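Long-range contact in glutamine--tRNA ligase (PDB 3TL4), which attaches glutamine to tRNA(Gln) at the expense of ATP, and is represented here by its appended N-terminal tRNA-binding domain: residues I137-Y142 / L177-D182. Numbering follows the deposited sequence.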
ATOM      1  N   ILE A 137     -19.685  22.414   5.312  1.00 24.41           N
ATOM      2  CA  ILE A 137     -19.047  22.718   4.037  1.00 24.49           C
ATOM      3  C   ILE A 137     -19.589  23.963   3.316  1.00 21.38           C
ATOM      4  O   ILE A 137     -18.825  24.695   2.729  1.00 21.57           O
ATOM      5  CB  ILE A 137     -19.090  21.521   3.090  1.00 18.73           C
ATOM      6  CG1 ILE A 137     -18.315  20.351   3.707  1.00 14.82           C
ATOM      7  CG2 ILE A 137     -18.477  21.903   1.762  1.00 18.98           C
ATOM      8  CD1 ILE A 137     -18.521  19.045   2.963  1.00 14.29           C
ATOM      9  N   LEU A 138     -20.897  24.198   3.357  1.00 25.05           N
ATOM     10  CA  LEU A 138     -21.478  25.401   2.751  1.00 26.83           C
ATOM     11  C   LEU A 138     -21.012  26.663   3.457  1.00 29.11           C
ATOM     12  O   LEU A 138     -20.827  27.704   2.835  1.00 31.07           O
ATOM     13  CB  LEU A 138     -23.006  25.352   2.781  1.00 22.87           C
ATOM     14  CG  LEU A 138     -23.686  24.533   1.686  1.00 23.75           C
ATOM     15  CD1 LEU A 138     -25.181  24.447   1.928  1.00 18.00           C
ATOM     16  CD2 LEU A 138     -23.402  25.164   0.345  1.00 20.91           C
ATOM     17  N   THR A 139     -20.820  26.560   4.765  1.00 29.59           N
ATOM     18  CA  THR A 139     -20.371  27.686   5.566  1.00 25.08           C
ATOM     19  C   THR A 139     -18.915  28.040   5.310  1.00 26.37           C
ATOM     20  O   THR A 139     -18.565  29.217   5.237  1.00 36.17           O
ATOM     21  CB  THR A 139     -20.566  27.403   7.059  1.00 31.12           C
ATOM     22  OG1 THR A 139     -21.963  27.227   7.316  1.00 34.84           O
ATOM     23  CG2 THR A 139     -20.048  28.557   7.893  1.00 32.77           C
ATOM     24  N   GLU A 140     -18.069  27.028   5.172  1.00 21.15           N
ATOM     25  CA  GLU A 140     -16.622  27.248   5.088  1.00 20.04           C
ATOM     26  C   GLU A 140     -16.122  27.328   3.639  1.00 27.03           C
ATOM     27  O   GLU A 140     -15.086  27.945   3.350  1.00 19.79           O
ATOM     28  CB  GLU A 140     -15.889  26.144   5.860  1.00 29.76           C
ATOM     29  CG  GLU A 140     -16.296  26.032   7.346  1.00 34.83           C
ATOM     30  CD  GLU A 140     -15.899  27.262   8.174  1.00 38.49           C
ATOM     31  OE1 GLU A 140     -14.787  27.801   7.957  1.00 37.49           O
ATOM     32  OE2 GLU A 140     -16.708  27.697   9.027  1.00 38.58           O
ATOM     33  N   ARG A 141     -16.880  26.701   2.741  1.00 23.37           N
ATOM     34  CA  ARG A 141     -16.600  26.711   1.313  1.00 16.17           C
ATOM     35  C   ARG A 141     -15.255  26.107   0.982  1.00 21.63           C
ATOM     36  O   ARG A 141     -14.885  25.092   1.553  1.00 22.00           O
ATOM     37  CB  ARG A 141     -16.746  28.119   0.726  1.00 16.10           C
ATOM     38  CG  ARG A 141     -18.187  28.619   0.795  1.00 17.22           C
ATOM     39  CD  ARG A 141     -18.353  29.996   0.168  1.00 16.54           C
ATOM     40  NE  ARG A 141     -17.987  29.980  -1.243  1.00 17.51           N
ATOM     41  CZ  ARG A 141     -18.730  29.452  -2.217  1.00 20.09           C
ATOM     42  NH1 ARG A 141     -19.916  28.893  -1.948  1.00 20.30           N
ATOM     43  NH2 ARG A 141     -18.291  29.497  -3.469  1.00 14.07           N
ATOM     44  N   TYR A 142     -14.527  26.726   0.057  1.00 23.32           N
ATOM     45  CA  TYR A 142     -13.330  26.098  -0.490  1.00 16.88           C
ATOM     46  C   TYR A 142     -12.158  25.975   0.485  1.00 24.15           C
ATOM     47  O   TYR A 142     -11.305  25.105   0.315  1.00 25.62           O
ATOM     48  CB  TYR A 142     -12.895  26.764  -1.797  1.00 13.48           C
ATOM     49  CG  TYR A 142     -13.787  26.427  -2.971  1.00 16.07           C
ATOM     50  CD1 TYR A 142     -14.827  27.272  -3.346  1.00 16.24           C
ATOM     51  CD2 TYR A 142     -13.601  25.261  -3.697  1.00 19.79           C
ATOM     52  CE1 TYR A 142     -15.648  26.970  -4.404  1.00 17.02           C
ATOM     53  CE2 TYR A 142     -14.414  24.953  -4.767  1.00 19.24           C
ATOM     54  CZ  TYR A 142     -15.433  25.819  -5.116  1.00 20.21           C
ATOM     55  OH  TYR A 142     -16.253  25.528  -6.178  1.00 23.67           O
ATOM     56  N   LEU A 177     -21.859  21.619  -5.353  1.00 23.60           N
ATOM     57  CA  LEU A 177     -22.520  22.184  -4.173  1.00 20.27           C
ATOM     58  C   LEU A 177     -22.236  23.674  -3.982  1.00 22.05           C
ATOM     59  O   LEU A 177     -23.109  24.436  -3.565  1.00 24.25           O
ATOM     60  CB  LEU A 177     -22.046  21.427  -2.922  1.00 23.89           C
ATOM     61  CG  LEU A 177     -22.444  21.929  -1.529  1.00 28.65           C
ATOM     62  CD1 LEU A 177     -23.964  21.915  -1.335  1.00 27.48           C
ATOM     63  CD2 LEU A 177     -21.744  21.101  -0.451  1.00 25.07           C
ATOM     64  N   LEU A 178     -21.002  24.077  -4.260  1.00 25.29           N
ATOM     65  CA  LEU A 178     -20.542  25.414  -3.911  1.00 24.48           C
ATOM     66  C   LEU A 178     -20.720  26.371  -5.064  1.00 23.51           C
ATOM     67  O   LEU A 178     -20.903  27.570  -4.862  1.00 30.73           O
ATOM     68  CB  LEU A 178     -19.072  25.382  -3.480  1.00 19.40           C
ATOM     69  CG  LEU A 178     -18.794  24.600  -2.183  1.00 19.98           C
ATOM     70  CD1 LEU A 178     -17.436  24.965  -1.638  1.00 17.28           C
ATOM     71  CD2 LEU A 178     -19.844  24.908  -1.136  1.00 23.49           C
ATOM     72  N   GLY A 179     -20.693  25.821  -6.272  1.00 20.88           N
ATOM     73  CA  GLY A 179     -20.610  26.617  -7.477  1.00 18.73           C
ATOM     74  C   GLY A 179     -19.167  27.022  -7.630  1.00 23.78           C
ATOM     75  O   GLY A 179     -18.326  26.572  -6.855  1.00 22.35           O
ATOM     76  N   PRO A 180     -18.860  27.874  -8.621  1.00 25.17           N
ATOM     77  CA  PRO A 180     -17.449  28.229  -8.821  1.00 23.38           C
ATOM     78  C   PRO A 180     -16.915  29.161  -7.730  1.00 30.61           C
ATOM     79  O   PRO A 180     -17.706  29.796  -7.022  1.00 30.89           O
ATOM     80  CB  PRO A 180     -17.448  28.916 -10.195  1.00 19.72           C
ATOM     81  CG  PRO A 180     -18.838  29.376 -10.406  1.00 20.17           C
ATOM     82  CD  PRO A 180     -19.730  28.403  -9.685  1.00 19.73           C
ATOM     83  N   LYS A 181     -15.591  29.208  -7.586  1.00 28.67           N
ATOM     84  CA  LYS A 181     -14.943  30.109  -6.645  1.00 30.87           C
ATOM     85  C   LYS A 181     -15.289  31.546  -6.984  1.00 29.82           C
ATOM     86  O   LYS A 181     -15.235  31.936  -8.145  1.00 27.88           O
ATOM     87  CB  LYS A 181     -13.423  29.927  -6.681  1.00 27.31           C
ATOM     88  CG  LYS A 181     -12.998  28.494  -6.453  1.00 30.00           C
ATOM     89  CD  LYS A 181     -11.540  28.436  -6.075  1.00 34.11           C
ATOM     90  CE  LYS A 181     -11.080  27.011  -5.839  1.00 37.29           C
ATOM     91  NZ  LYS A 181      -9.663  26.987  -5.391  1.00 42.25           N
ATOM     92  N   ASP A 182     -15.643  32.322  -5.965  1.00 24.52           N
ATOM     93  CA  ASP A 182     -15.968  33.730  -6.148  1.00 23.12           C
ATOM     94  C   ASP A 182     -15.384  34.592  -5.019  1.00 27.96           C
ATOM     95  O   ASP A 182     -14.452  34.169  -4.334  1.00 34.64           O
ATOM     96  CB  ASP A 182     -17.484  33.939  -6.339  1.00 22.98           C
ATOM     97  CG  ASP A 182     -18.311  33.484  -5.144  1.00 28.47           C
ATOM     98  OD1 ASP A 182     -17.762  33.380  -4.032  1.00 29.43           O
ATOM     99  OD2 ASP A 182     -19.527  33.253  -5.319  1.00 31.21           O
TER
HETATM  100  O   HOH W   1     -20.117  30.274  -6.240  1.00 34.47           O
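Backbone carbonyls near a helix C-terminus lack their in-helix amide partners and can be met by side chains from elsewhere, here Arg141 and Tyr142. Helix 134-140 and helix 166-178 first meet through aliphatic side chains. Leu138, in the mt rotamer, places CD2 3.7 Å from CD1 of Leu177 and 3.9 Å from CD2 of Leu178, while CG2 of Ile137 lies 4.0 Å from CD2 of Leu177. Leu178, with the largest covered area (123 Å²), also turns CD1 onto the ring of Tyr142, 3.9 Å from its centroid. Lys181 sends its CG over the opposite face, 3.8 Å from the centroid of the Tyr142 ring, so two CH-pi contacts sandwich it. With chi1 at -73° and chi2 at 96°, Tyr142 OH donates to Gly179 O near the ring plane at 2.4 Å, a very short distance to be read with caution at 2.3 Å resolution. Gly179 leaves the helix with positive phi, easily adopted without a side chain; an ideal CB would clash with Pro180 CD. In Arg141, turns at chi3 (61°) and chi4 (75°) let Arg141 NH1 donate a weak 3.3 Å hydrogen bond to Leu178 O. A water joins Leu178 O, Pro180 O and, weakly, Arg141 NH2. Asp182 OD1, 4.0 Å from Arg141 NH2, lies well out of the guanidinium plane, so this long salt bridge is of charges only; Arg141 NE pairs with Asp185, and Asp182 with Arg184. Two helix C-termini thus meet in the C-terminal helical part of this appended domain, whose family belongs to the GatB/YqeY clan, consistent with kinship to the GatB tail of tRNA-dependent amidotransferases.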